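Local atomic coordinates of pyoverdine biosynthesis protein PvcA (Pseudomonas aeruginosa, PDB entry 3E59), a protein that converts L-tyrosine into its isonitrile derivative with ribulose 5-phosphate as the carbon source, a step in the biosynthesis of paerucumarin. Residues F62-P68 and K109-D115; I252-I256 and K265-M270. One frame throughout, in Å; residues are numbered along the deposited sequence.

Contact 1: residues F62-P68 and K109-D115; sequences FVLPAFP and KITVCSD
Phe62 and Ile110, Val63 and Thr111, and Leu64 and Val112 pair as neighbours in two parallel strands of the central five-stranded sheet, whose axes run 23° apart. A ladder of four backbone bonds is the evidence for tight pairing: Phe62 N to Lys109 O, Thr111 N to Phe62 O at 2.8 Å, Leu64 N to Thr111 O, and, last of the ladder, Cys113 N to Leu64 O at 2.7 Å. On the face of Phe62, Leu64, Ile110 and Val112, where Leu64 and Ile110 pack on helix 84-103, Ile110 CG1 lies 3.7 Å from Phe62 CB. Lys109 O comes in at the edge of the Phe62 ring. On the other side of the sheet from Phe62 and Leu64, Val63 CG1, which stands anti to its backbone N (chi1 159°), meets Cys113 SG at 3.7 Å. Lys109 marks the solvent side: its extended chain leads away from Phe62-Pro68. Beyond the ladder the join is looser and rests on CA-H...O contacts, such as Ser114 CA to Ala66 O at 3.2 Å, while Phe67 turns its CD1 to Val112 CG1. Asp115 OD1 lies 3.3 Å from Pro68 CB, an apolar neighbour for a carboxylate oxygen. Regular amide bonding thus fixes the strands, whereas the segments that follow them, Ala66-Pro68 and Ser114-Asp115, are joined mainly by weaker carbon contacts.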
ATOM      1  N   PHE A  62       6.061 -10.319  -7.735  1.00 36.74           N
ATOM      2  CA  PHE A  62       5.357  -9.065  -7.485  1.00 35.48           C
ATOM      3  C   PHE A  62       6.071  -8.301  -6.367  1.00 35.85           C
ATOM      4  O   PHE A  62       6.489  -8.888  -5.367  1.00 37.98           O
ATOM      5  CB  PHE A  62       3.876  -9.306  -7.085  1.00 32.81           C
ATOM      6  CG  PHE A  62       3.078 -10.040  -8.128  1.00 34.32           C
ATOM      7  CD1 PHE A  62       3.014 -11.435  -8.123  1.00 36.38           C
ATOM      8  CD2 PHE A  62       2.393  -9.342  -9.123  1.00 32.76           C
ATOM      9  CE1 PHE A  62       2.292 -12.132  -9.102  1.00 35.71           C
ATOM     10  CE2 PHE A  62       1.675 -10.017 -10.099  1.00 34.42           C
ATOM     11  CZ  PHE A  62       1.628 -11.418 -10.099  1.00 35.58           C
ATOM     12  N   VAL A  63       6.200  -6.989  -6.557  1.00 36.23           N
ATOM     13  CA  VAL A  63       6.692  -6.070  -5.537  1.00 36.37           C
ATOM     14  C   VAL A  63       5.540  -5.165  -5.129  1.00 36.63           C
ATOM     15  O   VAL A  63       4.837  -4.631  -5.987  1.00 36.19           O
ATOM     16  CB  VAL A  63       7.894  -5.261  -6.065  1.00 36.45           C
ATOM     17  CG1 VAL A  63       8.099  -3.969  -5.273  1.00 37.03           C
ATOM     18  CG2 VAL A  63       9.149  -6.140  -6.027  1.00 36.87           C
ATOM     19  N   LEU A  64       5.348  -5.011  -3.820  1.00 36.11           N
ATOM     20  CA  LEU A  64       4.273  -4.181  -3.274  1.00 36.48           C
ATOM     21  C   LEU A  64       4.753  -3.260  -2.142  1.00 36.99           C
ATOM     22  O   LEU A  64       4.950  -3.725  -1.012  1.00 35.62           O
ATOM     23  CB  LEU A  64       3.147  -5.092  -2.748  1.00 36.94           C
ATOM     24  CG  LEU A  64       1.956  -4.429  -2.022  1.00 36.84           C
ATOM     25  CD1 LEU A  64       1.340  -3.298  -2.846  1.00 30.89           C
ATOM     26  CD2 LEU A  64       0.897  -5.458  -1.623  1.00 35.97           C
ATOM     27  N   PRO A  65       4.944  -1.953  -2.430  1.00 36.51           N
ATOM     28  CA  PRO A  65       5.233  -1.010  -1.355  1.00 36.53           C
ATOM     29  C   PRO A  65       3.958  -0.735  -0.559  1.00 38.46           C
ATOM     30  O   PRO A  65       2.982  -0.176  -1.105  1.00 36.95           O
ATOM     31  CB  PRO A  65       5.693   0.256  -2.109  1.00 38.96           C
ATOM     32  CG  PRO A  65       5.913  -0.177  -3.519  1.00 38.33           C
ATOM     33  CD  PRO A  65       4.929  -1.269  -3.735  1.00 36.20           C
ATOM     34  N   ALA A  66       3.956  -1.139   0.711  1.00 35.81           N
ATOM     35  CA  ALA A  66       2.741  -1.121   1.536  1.00 35.45           C
ATOM     36  C   ALA A  66       3.039  -1.531   2.981  1.00 37.44           C
ATOM     37  O   ALA A  66       4.163  -1.910   3.308  1.00 35.40           O
ATOM     38  CB  ALA A  66       1.686  -2.060   0.947  1.00 35.09           C
ATOM     39  N   PHE A  67       2.013  -1.463   3.830  1.00 36.67           N
ATOM     40  CA  PHE A  67       2.093  -1.876   5.234  1.00 36.66           C
ATOM     41  C   PHE A  67       3.220  -1.172   6.010  1.00 35.56           C
ATOM     42  O   PHE A  67       4.113  -1.838   6.562  1.00 34.31           O
ATOM     43  CB  PHE A  67       2.224  -3.402   5.355  1.00 34.68           C
ATOM     44  CG  PHE A  67       1.052  -4.178   4.806  1.00 35.79           C
ATOM     45  CD1 PHE A  67       1.073  -4.677   3.484  1.00 35.93           C
ATOM     46  CD2 PHE A  67      -0.046  -4.469   5.616  1.00 33.87           C
ATOM     47  CE1 PHE A  67       0.001  -5.427   2.983  1.00 33.79           C
ATOM     48  CE2 PHE A  67      -1.124  -5.202   5.125  1.00 33.26           C
ATOM     49  CZ  PHE A  67      -1.100  -5.690   3.809  1.00 34.25           C
ATOM     50  N   PRO A  68       3.194   0.173   6.046  1.00 37.05           N
ATOM     51  CA  PRO A  68       4.256   0.914   6.744  1.00 36.63           C
ATOM     52  C   PRO A  68       4.126   0.892   8.268  1.00 36.04           C
ATOM     53  O   PRO A  68       5.098   0.630   8.973  1.00 35.56           O
ATOM     54  CB  PRO A  68       4.084   2.352   6.219  1.00 38.00           C
ATOM     55  CG  PRO A  68       2.646   2.470   5.897  1.00 39.92           C
ATOM     56  CD  PRO A  68       2.222   1.081   5.407  1.00 39.48           C
ATOM     57  N   LYS A 109       4.983 -14.977  -6.224  1.00 38.90           N
ATOM     58  CA  LYS A 109       5.541 -14.512  -4.982  1.00 40.16           C
ATOM     59  C   LYS A 109       5.196 -13.032  -4.909  1.00 37.36           C
ATOM     60  O   LYS A 109       5.314 -12.319  -5.906  1.00 36.00           O
ATOM     61  CB  LYS A 109       7.055 -14.715  -5.063  1.00 44.79           C
ATOM     62  CG  LYS A 109       7.845 -14.495  -3.799  1.00 48.07           C
ATOM     63  CD  LYS A 109       9.324 -14.650  -4.125  1.00 49.42           C
ATOM     64  CE  LYS A 109      10.177 -14.753  -2.879  1.00 51.03           C
ATOM     65  NZ  LYS A 109      11.342 -15.645  -3.175  1.00 53.26           N
ATOM     66  N   ILE A 110       4.719 -12.582  -3.752  1.00 37.67           N
ATOM     67  CA  ILE A 110       4.550 -11.143  -3.518  1.00 37.98           C
ATOM     68  C   ILE A 110       5.459 -10.720  -2.376  1.00 38.15           C
ATOM     69  O   ILE A 110       5.349 -11.231  -1.247  1.00 36.32           O
ATOM     70  CB  ILE A 110       3.081 -10.733  -3.205  1.00 37.94           C
ATOM     71  CG1 ILE A 110       2.164 -11.065  -4.382  1.00 37.65           C
ATOM     72  CG2 ILE A 110       2.989  -9.202  -2.862  1.00 35.73           C
ATOM     73  CD1 ILE A 110       0.646 -10.891  -4.070  1.00 35.98           C
ATOM     74  N   THR A 111       6.367  -9.798  -2.681  1.00 34.89           N
ATOM     75  CA  THR A 111       7.217  -9.229  -1.651  1.00 34.55           C
ATOM     76  C   THR A 111       6.624  -7.901  -1.205  1.00 35.22           C
ATOM     77  O   THR A 111       6.528  -6.949  -1.991  1.00 36.19           O
ATOM     78  CB  THR A 111       8.669  -9.046  -2.130  1.00 35.59           C
ATOM     79  OG1 THR A 111       9.172 -10.306  -2.586  1.00 38.49           O
ATOM     80  CG2 THR A 111       9.550  -8.545  -0.989  1.00 36.20           C
ATOM     81  N   VAL A 112       6.206  -7.855   0.056  1.00 36.16           N
ATOM     82  CA  VAL A 112       5.738  -6.628   0.669  1.00 34.46           C
ATOM     83  C   VAL A 112       6.959  -5.781   0.991  1.00 36.91           C
ATOM     84  O   VAL A 112       7.785  -6.160   1.819  1.00 40.23           O
ATOM     85  CB  VAL A 112       4.892  -6.910   1.945  1.00 36.98           C
ATOM     86  CG1 VAL A 112       4.646  -5.619   2.742  1.00 34.30           C
ATOM     87  CG2 VAL A 112       3.568  -7.562   1.572  1.00 35.27           C
ATOM     88  N   CYS A 113       7.083  -4.646   0.302  1.00 37.90           N
ATOM     89  CA  CYS A 113       8.222  -3.761   0.491  1.00 37.55           C
ATOM     90  C   CYS A 113       7.808  -2.595   1.389  1.00 38.56           C
ATOM     91  O   CYS A 113       7.474  -1.511   0.927  1.00 36.82           O
ATOM     92  CB  CYS A 113       8.775  -3.304  -0.862  1.00 38.35           C
ATOM     93  SG  CYS A 113       9.434  -4.691  -1.873  1.00 37.93           S
ATOM     94  N   SER A 114       7.830  -2.847   2.688  1.00 38.52           N
ATOM     95  CA  SER A 114       7.363  -1.879   3.657  1.00 42.36           C
ATOM     96  C   SER A 114       8.058  -0.536   3.493  1.00 40.16           C
ATOM     97  O   SER A 114       9.289  -0.465   3.410  1.00 35.99           O
ATOM     98  CB  SER A 114       7.574  -2.400   5.072  1.00 44.30           C
ATOM     99  OG  SER A 114       7.278  -1.368   5.998  1.00 50.30           O
ATOM    100  N   ASP A 115       7.255   0.519   3.443  1.00 41.53           N
ATOM    101  CA  ASP A 115       7.768   1.883   3.362  1.00 42.22           C
ATOM    102  C   ASP A 115       7.714   2.607   4.711  1.00 44.61           C
ATOM    103  O   ASP A 115       7.810   3.834   4.773  1.00 40.70           O
ATOM    104  CB  ASP A 115       7.046   2.678   2.258  1.00 43.93           C
ATOM    105  CG  ASP A 115       5.515   2.552   2.306  1.00 45.73           C
ATOM    106  OD1 ASP A 115       4.936   1.742   3.068  1.00 42.67           O
ATOM    107  OD2 ASP A 115       4.877   3.292   1.535  1.00 50.90           O
TER

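Contact 2: residues I252-I256 and K265-M270; sequences IRLSI and KFGIHM. With PO4 (phosphate ion), chain E.
Strands 252-255 and 265-267 run parallel, their axes 41° apart and 4.3 Å at closest approach, and the ladder is short and uneven. Phe266 N donates a hydrogen bond to Arg253 O (2.8 Å) and Ile268 N one to Ser255 O (3.0 Å), while Ser255 N to Phe266 O is weak, bent to 125° at the hydrogen. On the apolar face Leu254 CD2 lies beside Phe266 CD1; past the strands, Ile256 CG2 meets Met270 CE at 4.0 Å. The polar side chains gather round a phosphate ion, probably from the crystallisation liquor. Arg253 and Lys265 lie alongside each other, with Lys265 CG over one face of the guanidinium, and the phosphate sits at the edge of the Arg253 guanidinium, in its plane. Arg253 NH2 reaches phosphate O4 at 2.8 Å, and Lys265 NZ reaches the same oxygen at 2.9 Å. Phosphate O3 accepts from Arg253 NH1 and, at 2.6 Å, from Ser255 OG, set anti to the backbone N (chi1 -173°). A second NH1 bond, 2.9 Å to Leu254 O, helps fix the guanidinium. His257 ND1 and Gln259 NE2 also bond to the phosphate. Such a convergence suggests an anion-binding site, which might receive the phosphate of ribulose 5-phosphate.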
ATOM      1  N   ILE A 252       6.631  -7.584 -11.268  1.00 39.41           N
ATOM      2  CA  ILE A 252       5.399  -6.860 -11.539  1.00 38.40           C
ATOM      3  C   ILE A 252       5.197  -5.929 -10.363  1.00 38.00           C
ATOM      4  O   ILE A 252       5.220  -6.355  -9.207  1.00 39.74           O
ATOM      5  CB  ILE A 252       4.167  -7.809 -11.714  1.00 39.66           C
ATOM      6  CG1 ILE A 252       4.473  -8.989 -12.660  1.00 41.09           C
ATOM      7  CG2 ILE A 252       2.914  -7.027 -12.144  1.00 38.52           C
ATOM      8  CD1 ILE A 252       5.086  -8.617 -13.986  1.00 39.60           C
ATOM      9  N   ARG A 253       5.024  -4.649 -10.671  1.00 37.59           N
ATOM     10  CA  ARG A 253       4.943  -3.610  -9.670  1.00 36.16           C
ATOM     11  C   ARG A 253       3.486  -3.350  -9.208  1.00 39.42           C
ATOM     12  O   ARG A 253       2.687  -2.710  -9.919  1.00 38.84           O
ATOM     13  CB  ARG A 253       5.602  -2.343 -10.236  1.00 36.15           C
ATOM     14  CG  ARG A 253       5.632  -1.126  -9.308  1.00 35.63           C
ATOM     15  CD  ARG A 253       6.401  -1.344  -7.976  1.00 34.92           C
ATOM     16  NE  ARG A 253       6.822  -0.036  -7.471  1.00 38.15           N
ATOM     17  CZ  ARG A 253       6.001   0.830  -6.889  1.00 36.94           C
ATOM     18  NH1 ARG A 253       4.726   0.512  -6.707  1.00 36.66           N
ATOM     19  NH2 ARG A 253       6.444   2.012  -6.504  1.00 35.16           N
ATOM     20  N   LEU A 254       3.145  -3.855  -8.023  1.00 35.54           N
ATOM     21  CA  LEU A 254       1.838  -3.569  -7.434  1.00 34.03           C
ATOM     22  C   LEU A 254       1.900  -2.294  -6.613  1.00 34.67           C
ATOM     23  O   LEU A 254       2.981  -1.796  -6.304  1.00 35.35           O
ATOM     24  CB  LEU A 254       1.331  -4.725  -6.580  1.00 32.26           C
ATOM     25  CG  LEU A 254       1.224  -6.129  -7.187  1.00 32.77           C
ATOM     26  CD1 LEU A 254       0.905  -7.104  -6.078  1.00 30.81           C
ATOM     27  CD2 LEU A 254       0.178  -6.218  -8.314  1.00 31.34           C
ATOM     28  N   SER A 255       0.724  -1.770  -6.268  1.00 36.82           N
ATOM     29  CA  SER A 255       0.603  -0.510  -5.530  1.00 32.73           C
ATOM     30  C   SER A 255      -0.679  -0.561  -4.720  1.00 33.49           C
ATOM     31  O   SER A 255      -1.572  -1.350  -5.023  1.00 33.67           O
ATOM     32  CB  SER A 255       0.567   0.669  -6.507  1.00 33.16           C
ATOM     33  OG  SER A 255       0.620   1.915  -5.835  1.00 35.32           O
ATOM     34  N   ILE A 256      -0.754   0.258  -3.675  1.00 34.04           N
ATOM     35  CA  ILE A 256      -2.000   0.437  -2.931  1.00 35.50           C
ATOM     36  C   ILE A 256      -2.650   1.784  -3.219  1.00 35.62           C
ATOM     37  O   ILE A 256      -3.596   2.193  -2.518  1.00 33.37           O
ATOM     38  CB  ILE A 256      -1.850   0.159  -1.377  1.00 36.26           C
ATOM     39  CG1 ILE A 256      -0.591   0.799  -0.782  1.00 35.63           C
ATOM     40  CG2 ILE A 256      -1.820  -1.323  -1.133  1.00 33.50           C
ATOM     41  CD1 ILE A 256      -0.689   2.286  -0.581  1.00 36.59           C
ATOM     42  N   LYS A 265       3.139   0.640 -12.603  1.00 39.21           N
ATOM     43  CA  LYS A 265       2.493   0.391 -11.330  1.00 38.96           C
ATOM     44  C   LYS A 265       1.041  -0.027 -11.546  1.00 39.90           C
ATOM     45  O   LYS A 265       0.327   0.535 -12.401  1.00 35.86           O
ATOM     46  CB  LYS A 265       2.587   1.620 -10.430  1.00 40.28           C
ATOM     47  CG  LYS A 265       3.991   2.222 -10.280  1.00 39.38           C
ATOM     48  CD  LYS A 265       3.901   3.432  -9.388  1.00 38.54           C
ATOM     49  CE  LYS A 265       5.031   4.386  -9.583  1.00 38.23           C
ATOM     50  NZ  LYS A 265       4.889   5.512  -8.601  1.00 36.91           N
ATOM     51  N   PHE A 266       0.621  -1.031 -10.775  1.00 39.15           N
ATOM     52  CA  PHE A 266      -0.723  -1.586 -10.871  1.00 37.57           C
ATOM     53  C   PHE A 266      -1.401  -1.556  -9.495  1.00 38.33           C
ATOM     54  O   PHE A 266      -1.018  -2.304  -8.596  1.00 38.67           O
ATOM     55  CB  PHE A 266      -0.647  -3.018 -11.395  1.00 35.05           C
ATOM     56  CG  PHE A 266      -2.000  -3.672 -11.593  1.00 36.94           C
ATOM     57  CD1 PHE A 266      -2.693  -4.224 -10.513  1.00 34.96           C
ATOM     58  CD2 PHE A 266      -2.566  -3.754 -12.867  1.00 34.14           C
ATOM     59  CE1 PHE A 266      -3.930  -4.835 -10.685  1.00 32.95           C
ATOM     60  CE2 PHE A 266      -3.799  -4.363 -13.056  1.00 35.25           C
ATOM     61  CZ  PHE A 266      -4.488  -4.903 -11.963  1.00 35.02           C
ATOM     62  N   GLY A 267      -2.405  -0.699  -9.330  1.00 37.09           N
ATOM     63  CA  GLY A 267      -3.118  -0.598  -8.042  1.00 37.85           C
ATOM     64  C   GLY A 267      -4.012  -1.798  -7.783  1.00 34.60           C
ATOM     65  O   GLY A 267      -4.754  -2.235  -8.663  1.00 35.41           O
ATOM     66  N   ILE A 268      -3.944  -2.341  -6.573  1.00 36.33           N
ATOM     67  CA  ILE A 268      -4.675  -3.572  -6.250  1.00 35.72           C
ATOM     68  C   ILE A 268      -5.368  -3.484  -4.887  1.00 36.89           C
ATOM     69  O   ILE A 268      -4.807  -2.953  -3.913  1.00 35.45           O
ATOM     70  CB  ILE A 268      -3.738  -4.836  -6.337  1.00 36.45           C
ATOM     71  CG1 ILE A 268      -4.549  -6.133  -6.262  1.00 37.75           C
ATOM     72  CG2 ILE A 268      -2.627  -4.795  -5.262  1.00 35.20           C
ATOM     73  CD1 ILE A 268      -3.857  -7.327  -6.894  1.00 39.42           C
ATOM     74  N   HIS A 269      -6.596  -4.002  -4.838  1.00 35.80           N
ATOM     75  CA  HIS A 269      -7.367  -4.086  -3.607  1.00 37.47           C
ATOM     76  C   HIS A 269      -7.054  -5.376  -2.870  1.00 36.90           C
ATOM     77  O   HIS A 269      -6.665  -6.378  -3.482  1.00 38.86           O
ATOM     78  CB  HIS A 269      -8.865  -3.978  -3.886  1.00 35.31           C
ATOM     79  CG  HIS A 269      -9.341  -2.574  -4.114  1.00 35.38           C
ATOM     80  ND1 HIS A 269      -9.442  -1.646  -3.097  1.00 37.42           N
ATOM     81  CD2 HIS A 269      -9.798  -1.956  -5.230  1.00 33.49           C
ATOM     82  CE1 HIS A 269      -9.918  -0.511  -3.579  1.00 34.81           C
ATOM     83  NE2 HIS A 269     -10.156  -0.677  -4.868  1.00 35.06           N
ATOM     84  N   MET A 270      -7.195  -5.327  -1.551  1.00 34.76           N
ATOM     85  CA  MET A 270      -6.880  -6.468  -0.679  1.00 37.32           C
ATOM     86  C   MET A 270      -8.062  -6.901   0.213  1.00 37.33           C
ATOM     87  O   MET A 270      -8.006  -7.958   0.847  1.00 44.00           O
ATOM     88  CB  MET A 270      -5.665  -6.146   0.195  1.00 35.37           C
ATOM     89  CG  MET A 270      -4.368  -5.870  -0.556  1.00 37.55           C
ATOM     90  SD  MET A 270      -3.055  -5.439   0.579  1.00 39.58           S
ATOM     91  CE  MET A 270      -3.697  -3.913   1.285  1.00 34.08           C
TER
HETATM   92  P   PO4 E 329       3.562   4.120  -5.226  1.00 38.84           P
HETATM   93  O1  PO4 E 329       2.493   5.034  -5.770  1.00 39.03           O
HETATM   94  O2  PO4 E 329       3.855   4.538  -3.795  1.00 38.94           O
HETATM   95  O3  PO4 E 329       3.063   2.660  -5.295  1.00 31.52           O
HETATM   96  O4  PO4 E 329       4.836   4.284  -6.010  1.00 37.76           O

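Both contacts belong to one parallel sheet and are largely buried, their centres 9 Å apart. Contact 1 joins strand 60-64 to 108-112 in the interior of the sheet; contact 2 joins 252-255 to 265-267, the latter an outermost strand. Strands 60-64 and 252-255 are themselves neighbours, probably bonded through Val63 O to Leu254 N at 2.8 Å and Val63 N to Ile252 O. The inner pair holds its register by regular backbone bonding and packs mainly apolar side chains on the face of Phe62 and Leu64, whereas the outer pair has more splayed axes and charged residues that hold an anion. Pro65 CG, 3.5 Å from Arg253 NH1, brings contact 1 up to the edge of that site.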